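Sphingomyelinase-c (PDB 1ZWX) is a Listeria ivanovii protein of the endonuclease/exonuclease/phosphatase family, built on a DNase I-like fold in which two mixed beta sheets form the framework. Local coordinates at residues 252-255 with 256-260; 198-202 with 203-207; 244-247 with 248-251; 124-128 with 129-133. One frame throughout, in Å; residues are numbered along the deposited sequence.

Along the chain the order is contact 4, contact 2, contact 3 and contact 1. Contacts 3 and 1 follow each other directly: strand 248-252, an outermost strand of its six-stranded sheet, is entered in contact 3 and left in contact 1, although their centres lie about 19 Å apart. Contact 2, at the start of helix 203-212, is about 10 Å from contact 3 between centres and touches it through hydrogen bonds and packing. Contact 4 leads into strand 132-140 of the same sheet, about 19 Å from contact 3 and about 29 Å from contact 1, centre to centre. The four thus mark entries to and exits from regular elements around one sheet of the DNase I-like fold.

Contact 1 (252-255 with 256-260); sequences VENG and HARPH
Glu253 and His256 close the tight side of this turn. The carboxylate atom Glu253 OE1 accepts a hydrogen bond from His256 ND1 at 2.8 Å, with an N-H...O angle of 148°, and a second from the backbone Gly255 N at 2.9 Å. The two donors come from opposite faces of the carboxylate plane, so one oxygen ties together the middle of the turn and its last residue. The chain of Glu253 bends at chi2 and brings OE1 back over the turn, and the carboxylate stands 62° from the imidazole plane. The remaining polar ends are held by the protein body: Glu253 OE2 by Gln176, His256 NE2 by the carbonyl of Ile184. Val252 CG1 packs on Arg258 CG at 3.8 Å, while its other methyl, CG2, faces Pro259 CD at 4.3 Å. A water lies 2.8 Å from Glu253 O and 2.7 Å from Ala257 O, between the two limbs.

The solvent side is less well defined. Arg258 is exposed and modelled in two conformers; in the one described, and so with some doubt, its guanidinium lays one face over Asn254, with NH2 2.6 Å from Asn254 O. Asn254 ND2 is hydrogen-bonded to Ser215 OG. Residues 253-256 form a type I beta turn, stapled by its own side chains, in the connection from edge strand 248-252 of one sheet to edge strand 262-266 of the other.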
# COMPACT_ATOMS: atom_id res chain seq x y z
N VAL A 252 -11.43 4.47 6.41
CA VAL A 252 -11.52 5.53 7.40
C VAL A 252 -11.70 4.89 8.76
O VAL A 252 -12.54 3.98 8.91
CB VAL A 252 -12.71 6.47 7.08
CG1 VAL A 252 -12.90 7.45 8.23
CG2 VAL A 252 -12.47 7.21 5.76
N GLU A 253 -10.94 5.31 9.74
CA GLU A 253 -11.06 4.77 11.08
C GLU A 253 -12.34 5.26 11.78
O GLU A 253 -12.67 6.45 11.71
CB GLU A 253 -9.82 5.08 11.90
CG GLU A 253 -9.49 4.02 13.01
CD GLU A 253 -9.99 4.43 14.41
OE1 GLU A 253 -10.52 5.55 14.57
OE2 GLU A 253 -9.81 3.64 15.36
N ASN A 254 -13.03 4.35 12.50
CA ASN A 254 -14.39 4.64 12.99
C ASN A 254 -14.47 5.49 14.24
O ASN A 254 -15.51 6.11 14.49
CB ASN A 254 -15.23 3.34 13.18
CG ASN A 254 -15.77 2.78 11.86
OD1 ASN A 254 -15.90 3.48 10.86
ND2 ASN A 254 -16.10 1.49 11.87
N GLY A 255 -13.43 5.54 15.04
CA GLY A 255 -13.50 6.32 16.26
C GLY A 255 -13.20 7.81 16.06
O GLY A 255 -13.25 8.60 17.00
N HIS A 256 -12.88 8.19 14.83
CA HIS A 256 -12.44 9.55 14.53
C HIS A 256 -13.30 10.14 13.43
O HIS A 256 -14.27 9.52 13.00
CB HIS A 256 -10.95 9.55 14.17
CG HIS A 256 -10.08 9.22 15.33
ND1 HIS A 256 -10.02 7.96 15.87
CD2 HIS A 256 -9.28 10.00 16.08
CE1 HIS A 256 -9.18 7.96 16.89
NE2 HIS A 256 -8.71 9.18 17.04
N ALA A 257 -12.96 11.35 12.97
CA ALA A 257 -13.85 12.07 12.07
C ALA A 257 -14.10 11.34 10.77
O ALA A 257 -13.19 10.69 10.23
CB ALA A 257 -13.32 13.48 11.78
N ARG A 258 -15.32 11.47 10.25
CA ARG A 258 -15.74 10.76 9.06
C ARG A 258 -16.39 11.67 8.05
O ARG A 258 -17.05 12.63 8.43
CB ARG A 258 -16.69 9.60 9.43
CG ARG A 258 -15.95 8.44 10.19
CD ARG A 258 -16.80 7.21 10.48
NE ARG A 258 -17.07 7.02 11.89
CZ ARG A 258 -17.84 6.05 12.38
NH1 ARG A 258 -18.40 5.18 11.56
NH2 ARG A 258 -18.03 5.94 13.69
N PRO A 259 -16.20 11.40 6.75
CA PRO A 259 -16.99 12.06 5.71
C PRO A 259 -18.43 11.53 5.64
O PRO A 259 -18.74 10.52 6.28
CB PRO A 259 -16.28 11.65 4.42
CG PRO A 259 -15.61 10.35 4.75
CD PRO A 259 -15.20 10.47 6.19
N HIS A 260 -19.28 12.21 4.88
CA HIS A 260 -20.65 11.76 4.63
C HIS A 260 -20.61 10.47 3.84
O HIS A 260 -21.42 9.57 4.04
CB HIS A 260 -21.43 12.81 3.84
CG HIS A 260 -21.74 14.06 4.61
ND1 HIS A 260 -23.04 14.49 4.85
CD2 HIS A 260 -20.93 14.97 5.20
CE1 HIS A 260 -23.00 15.60 5.55
NE2 HIS A 260 -21.74 15.92 5.78
O HOH W 1 -11.40 8.88 11.10

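Contact 2 (198-202 with 203-207); sequences VNYGT and DEYHD
Val198 lays its CG1 methyl against the first turn of the helix, 3.4 Å from Tyr205 N, and turns CG2 toward the carboxylate of Glu204, which is salt-bridged to Arg168. Next, Asn199 gives its backbone N to a water at 2.7 Å that also reaches Glu204 OE2, while its side-chain oxygen accepts from the backbone N of Tyr246. Tyr200 makes the main aromatic contact: its edge, led by CD1, points into the face of Tyr205, with CD1 3.4 Å from Tyr205 CZ and the planes at 72°, a T-shaped pair. Gly201, with positive phi, carries the chain through a type II beta turn from Asn199 to Thr202. There Thr202 serves as N-cap. With OG1 between backbone N and carbonyl carbon (chi1 53°), the hydroxyl donates to Asn199 O at 2.7 Å and accepts from Tyr205 N at 3.1 Å, binding turn to helix. Thr202 O takes the first regular helical bond, from His206 N at 3.1 Å.

The turn and the capped start of helix 203-212 thus sit between helix 161-182, met by Val198, Asp203 and Glu204, and strand 248-252, where Tyr205 rests on Phe251; Tyr205 OH bonds to Ser216 in the following loop.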
# COMPACT_ATOMS: atom_id res chain seq x y z
N VAL A 198 -6.03 -9.33 3.02
CA VAL A 198 -7.27 -9.96 3.48
C VAL A 198 -8.27 -9.83 2.35
O VAL A 198 -8.61 -8.71 1.92
CB VAL A 198 -7.77 -9.31 4.78
CG1 VAL A 198 -9.18 -9.89 5.21
CG2 VAL A 198 -6.75 -9.45 5.88
N ASN A 199 -8.73 -10.97 1.83
CA ASN A 199 -9.65 -11.01 0.72
C ASN A 199 -11.06 -10.59 1.16
O ASN A 199 -11.57 -11.04 2.21
CB ASN A 199 -9.62 -12.43 0.09
CG ASN A 199 -10.37 -12.51 -1.22
OD1 ASN A 199 -10.50 -11.53 -1.96
ND2 ASN A 199 -10.86 -13.71 -1.53
N TYR A 200 -11.65 -9.68 0.39
CA TYR A 200 -12.94 -9.08 0.71
C TYR A 200 -14.01 -10.15 0.85
O TYR A 200 -14.01 -11.13 0.10
CB TYR A 200 -13.38 -8.12 -0.40
CG TYR A 200 -14.77 -7.55 -0.13
CD1 TYR A 200 -14.97 -6.65 0.93
CD2 TYR A 200 -15.88 -7.94 -0.89
CE1 TYR A 200 -16.25 -6.12 1.21
CE2 TYR A 200 -17.16 -7.43 -0.62
CZ TYR A 200 -17.33 -6.53 0.43
OH TYR A 200 -18.59 -6.02 0.71
N GLY A 201 -14.90 -9.95 1.81
CA GLY A 201 -16.11 -10.75 1.93
C GLY A 201 -15.90 -12.10 2.57
O GLY A 201 -16.74 -12.98 2.45
N THR A 202 -14.76 -12.28 3.25
CA THR A 202 -14.44 -13.54 3.93
C THR A 202 -14.69 -13.32 5.41
O THR A 202 -14.94 -12.17 5.83
CB THR A 202 -12.96 -13.94 3.72
OG1 THR A 202 -12.09 -12.85 4.09
CG2 THR A 202 -12.69 -14.37 2.28
N ASP A 203 -14.65 -14.41 6.19
CA ASP A 203 -14.65 -14.30 7.65
C ASP A 203 -13.51 -13.39 8.13
O ASP A 203 -13.71 -12.56 9.03
CB ASP A 203 -14.49 -15.66 8.33
CG ASP A 203 -15.76 -16.51 8.26
OD1 ASP A 203 -16.80 -16.05 7.75
OD2 ASP A 203 -15.70 -17.67 8.71
N GLU A 204 -12.32 -13.56 7.56
CA GLU A 204 -11.16 -12.76 7.94
C GLU A 204 -11.43 -11.26 7.65
O GLU A 204 -11.03 -10.41 8.42
CB GLU A 204 -9.87 -13.20 7.24
CG GLU A 204 -8.64 -12.51 7.85
CD GLU A 204 -7.30 -12.88 7.20
OE1 GLU A 204 -6.25 -12.56 7.78
OE2 GLU A 204 -7.33 -13.48 6.15
N TYR A 205 -12.10 -10.97 6.54
CA TYR A 205 -12.50 -9.58 6.23
C TYR A 205 -13.38 -9.00 7.34
O TYR A 205 -13.10 -7.92 7.87
CB TYR A 205 -13.21 -9.48 4.89
CG TYR A 205 -13.53 -8.03 4.55
CD1 TYR A 205 -12.57 -7.19 3.94
CD2 TYR A 205 -14.77 -7.48 4.87
CE1 TYR A 205 -12.86 -5.86 3.65
CE2 TYR A 205 -15.07 -6.12 4.57
CZ TYR A 205 -14.10 -5.33 3.98
OH TYR A 205 -14.40 -4.02 3.69
N HIS A 206 -14.42 -9.74 7.73
CA HIS A 206 -15.26 -9.36 8.87
C HIS A 206 -14.44 -9.01 10.08
O HIS A 206 -14.63 -7.94 10.68
CB HIS A 206 -16.29 -10.47 9.22
CG HIS A 206 -17.01 -10.23 10.52
ND1 HIS A 206 -16.43 -10.45 11.75
CD2 HIS A 206 -18.25 -9.74 10.77
CE1 HIS A 206 -17.28 -10.12 12.70
NE2 HIS A 206 -18.39 -9.68 12.14
N ASP A 207 -13.50 -9.89 10.45
CA ASP A 207 -12.69 -9.67 11.62
C ASP A 207 -11.74 -8.47 11.49
O ASP A 207 -11.47 -7.78 12.48
CB ASP A 207 -11.87 -10.91 11.96
CG ASP A 207 -12.73 -12.00 12.62
OD1 ASP A 207 -13.99 -11.94 12.59
OD2 ASP A 207 -12.11 -12.93 13.15
O HOH W 2 -8.42 -13.37 3.06

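Contact 3 (244-247 with 248-251); sequences PEYL and DYIF
Tyr246 overlaps Tyr249 along one side of its ring, with CD2 and CE2 each 3.6 Å from Tyr249 CE2. The rings are neither stacked nor perpendicular: their centroids are 5.4 Å apart and their planes meet at 44°. Tyr246 carries its CG anti to the backbone N (chi1 -164°), whereas Tyr249 places its own anti to the carbonyl carbon (chi1 -57°), and with these different first torsions the two rings come together on one side of the chain. Tyr249 CD1 lies 3.5 Å from Leu247 O, so the ring also touches the backbone that leads into the strand.

A water joins the far end of Tyr246 to the strand. It accepts from Tyr246 OH at 2.6 Å and donates to Asp248 O at 2.8 Å, the same carbonyl that Tyr246 CE2 approaches to 3.4 Å. Asp248 points its carboxylate elsewhere, with OD1 bonded to Thr226 and His291, and the side chain of Leu247 lies about 5 Å from a bound phosphate ion.

In this buried setting each phenol has a polar partner: Tyr246 the water, Tyr249 the carbonyl of Val198. Tyr249 OH is also 3.0 Å from Tyr246 O, but it probably gives its proton to Val198 O, which would limit its rotation.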
# COMPACT_ATOMS: atom_id res chain seq x y z
N PRO A 244 -8.56 -14.85 -8.56
CA PRO A 244 -8.45 -13.40 -8.33
C PRO A 244 -8.79 -13.07 -6.87
O PRO A 244 -9.62 -13.74 -6.27
CB PRO A 244 -9.49 -12.81 -9.28
CG PRO A 244 -9.68 -13.85 -10.35
CD PRO A 244 -9.55 -15.15 -9.62
N GLU A 245 -8.12 -12.06 -6.30
CA GLU A 245 -8.39 -11.65 -4.93
C GLU A 245 -8.57 -10.13 -4.85
O GLU A 245 -8.15 -9.42 -5.76
CB GLU A 245 -7.27 -12.10 -3.97
CG GLU A 245 -7.17 -13.65 -3.78
CD GLU A 245 -6.09 -14.07 -2.79
OE1 GLU A 245 -6.13 -13.64 -1.61
OE2 GLU A 245 -5.19 -14.86 -3.19
N TYR A 246 -9.21 -9.67 -3.77
CA TYR A 246 -9.40 -8.24 -3.50
C TYR A 246 -8.69 -7.95 -2.18
O TYR A 246 -9.15 -8.37 -1.12
CB TYR A 246 -10.91 -7.91 -3.42
CG TYR A 246 -11.19 -6.42 -3.51
CD1 TYR A 246 -11.84 -5.89 -4.63
CD2 TYR A 246 -10.79 -5.55 -2.51
CE1 TYR A 246 -12.09 -4.54 -4.75
CE2 TYR A 246 -11.00 -4.20 -2.62
CZ TYR A 246 -11.67 -3.70 -3.73
OH TYR A 246 -11.93 -2.35 -3.84
N LEU A 247 -7.54 -7.28 -2.24
CA LEU A 247 -6.59 -7.26 -1.13
C LEU A 247 -6.14 -5.85 -0.70
O LEU A 247 -5.48 -5.69 0.34
CB LEU A 247 -5.32 -8.02 -1.55
CG LEU A 247 -5.48 -9.52 -1.87
CD1 LEU A 247 -4.12 -10.09 -2.34
CD2 LEU A 247 -6.00 -10.28 -0.65
N ASP A 248 -6.45 -4.87 -1.55
CA ASP A 248 -5.94 -3.48 -1.37
C ASP A 248 -7.13 -2.54 -1.04
O ASP A 248 -8.15 -2.53 -1.72
CB ASP A 248 -5.23 -2.99 -2.63
CG ASP A 248 -4.04 -3.86 -3.03
OD1 ASP A 248 -4.24 -4.87 -3.73
OD2 ASP A 248 -2.91 -3.48 -2.69
N TYR A 249 -6.95 -1.77 0.02
CA TYR A 249 -8.03 -0.97 0.59
C TYR A 249 -7.52 0.37 1.10
O TYR A 249 -6.36 0.48 1.55
CB TYR A 249 -8.59 -1.67 1.81
CG TYR A 249 -9.11 -3.09 1.58
CD1 TYR A 249 -8.31 -4.19 1.85
CD2 TYR A 249 -10.43 -3.30 1.14
CE1 TYR A 249 -8.79 -5.52 1.66
CE2 TYR A 249 -10.93 -4.62 0.93
CZ TYR A 249 -10.10 -5.70 1.21
OH TYR A 249 -10.61 -6.96 1.03
N ILE A 250 -8.42 1.35 1.13
CA ILE A 250 -8.17 2.55 1.93
C ILE A 250 -9.41 2.80 2.78
O ILE A 250 -10.46 3.10 2.26
CB ILE A 250 -7.83 3.81 1.08
CG1 ILE A 250 -6.73 3.51 0.02
CG2 ILE A 250 -7.36 4.91 2.03
CD1 ILE A 250 -6.72 4.49 -1.16
N PHE A 251 -9.24 2.72 4.09
CA PHE A 251 -10.35 2.81 5.05
C PHE A 251 -10.29 4.11 5.83
O PHE A 251 -9.25 4.71 5.98
CB PHE A 251 -10.22 1.72 6.12
CG PHE A 251 -10.40 0.30 5.60
CD1 PHE A 251 -9.35 -0.62 5.71
CD2 PHE A 251 -11.62 -0.12 5.05
CE1 PHE A 251 -9.51 -1.98 5.26
CE2 PHE A 251 -11.80 -1.45 4.57
CZ PHE A 251 -10.72 -2.39 4.69
O HOH W 3 -10.44 -0.98 -2.18

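Contact 4 (124-128 with 129-133); sequences GADRL and SNKGF
Asp126 and Lys131 form a salt bridge across the short loop, in which Asp126 OD2 lies 2.6 Å from Lys131 NZ. The ammonium does not lie in the carboxylate plane but meets OD2 from above it, 44° out. Extended beyond CG, the lysine chain brings CE alongside the carboxylate as well, with Lys131 CE 3.7 Å from Asp126 OD1.

Backbone bonds hold the turn that brings the pair together. Ser129 N donates to Asp126 O at 3.1 Å, continuing the three-residue spacing of the 3-10 segment 125-128, in which Leu128 N bonds to Ala125 O at 3.0 Å. Near the same end, a water donates to Ala125 O at 2.9 Å. In the conformer described, one of two and therefore with some doubt, Ser129 OG also takes a bond from this water and has its stronger partner in Glu99.

Farther out, the loop following strand 143-151 positions both charges: Ala154 N donates to Asp126 OD2, and Thr152 O accepts from Lys131 NZ. Asp156 takes the N-H of Ala125. Lys131 is buried, and its ammonium is met by a carboxylate and a carbonyl together, which would favour the charged form and probably offset the cost of burying it at the entry to strand 132-140.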
# COMPACT_ATOMS: atom_id res chain seq x y z
N GLY A 124 7.23 -17.00 7.19
CA GLY A 124 7.61 -17.43 5.85
C GLY A 124 8.57 -16.44 5.25
O GLY A 124 9.34 -15.82 5.95
N ALA A 125 8.51 -16.28 3.93
CA ALA A 125 9.42 -15.38 3.22
C ALA A 125 9.30 -13.95 3.68
O ALA A 125 10.23 -13.15 3.48
CB ALA A 125 9.14 -15.45 1.71
N ASP A 126 8.16 -13.61 4.31
CA ASP A 126 7.97 -12.23 4.83
C ASP A 126 8.92 -11.86 5.95
O ASP A 126 9.20 -10.67 6.17
CB ASP A 126 6.50 -11.98 5.24
CG ASP A 126 5.68 -11.47 4.07
OD1 ASP A 126 6.32 -11.25 3.02
OD2 ASP A 126 4.46 -11.28 4.17
N ARG A 127 9.47 -12.87 6.62
CA ARG A 127 10.50 -12.64 7.63
C ARG A 127 11.78 -12.03 7.04
O ARG A 127 12.61 -11.52 7.79
CB ARG A 127 10.86 -13.93 8.40
CG ARG A 127 9.69 -14.55 9.19
CD ARG A 127 10.15 -15.84 9.89
NE ARG A 127 9.38 -16.02 11.11
CZ ARG A 127 9.88 -16.11 12.32
NH1 ARG A 127 11.19 -16.14 12.52
NH2 ARG A 127 9.07 -16.25 13.35
N LEU A 128 11.93 -12.07 5.72
CA LEU A 128 13.12 -11.46 5.08
C LEU A 128 12.99 -9.94 4.86
O LEU A 128 13.97 -9.27 4.47
CB LEU A 128 13.44 -12.17 3.75
CG LEU A 128 13.87 -13.65 3.93
CD1 LEU A 128 13.98 -14.32 2.58
CD2 LEU A 128 15.18 -13.76 4.73
N SER A 129 11.81 -9.39 5.16
CA SER A 129 11.59 -7.93 4.98
C SER A 129 11.07 -7.27 6.26
O SER A 129 10.29 -7.87 7.01
CB SER A 129 10.63 -7.63 3.83
OG SER A 129 10.88 -8.36 2.65
N ASN A 130 11.51 -6.05 6.52
CA ASN A 130 11.02 -5.28 7.64
C ASN A 130 9.65 -4.67 7.41
O ASN A 130 9.52 -3.44 7.44
CB ASN A 130 11.97 -4.15 7.95
CG ASN A 130 13.19 -4.62 8.68
OD1 ASN A 130 13.12 -5.53 9.52
ND2 ASN A 130 14.33 -3.99 8.39
N LYS A 131 8.62 -5.51 7.21
CA LYS A 131 7.27 -5.01 6.95
C LYS A 131 6.74 -4.28 8.19
O LYS A 131 7.22 -4.51 9.31
CB LYS A 131 6.31 -6.12 6.52
CG LYS A 131 6.55 -6.74 5.07
CD LYS A 131 5.28 -7.63 4.78
CE LYS A 131 4.98 -7.81 3.31
NZ LYS A 131 3.99 -8.90 3.14
N GLY A 132 5.81 -3.35 7.98
CA GLY A 132 5.42 -2.41 9.04
C GLY A 132 4.41 -1.42 8.52
O GLY A 132 3.71 -1.69 7.55
N PHE A 133 4.34 -0.26 9.17
CA PHE A 133 3.52 0.81 8.63
C PHE A 133 4.20 2.15 8.85
O PHE A 133 5.06 2.28 9.72
CB PHE A 133 2.08 0.81 9.24
CG PHE A 133 2.04 0.89 10.74
CD1 PHE A 133 2.04 -0.27 11.51
CD2 PHE A 133 1.89 2.14 11.39
CE1 PHE A 133 1.97 -0.20 12.93
CE2 PHE A 133 1.80 2.21 12.77
CZ PHE A 133 1.86 1.04 13.55
O HOH W 4 9.77 -10.88 1.68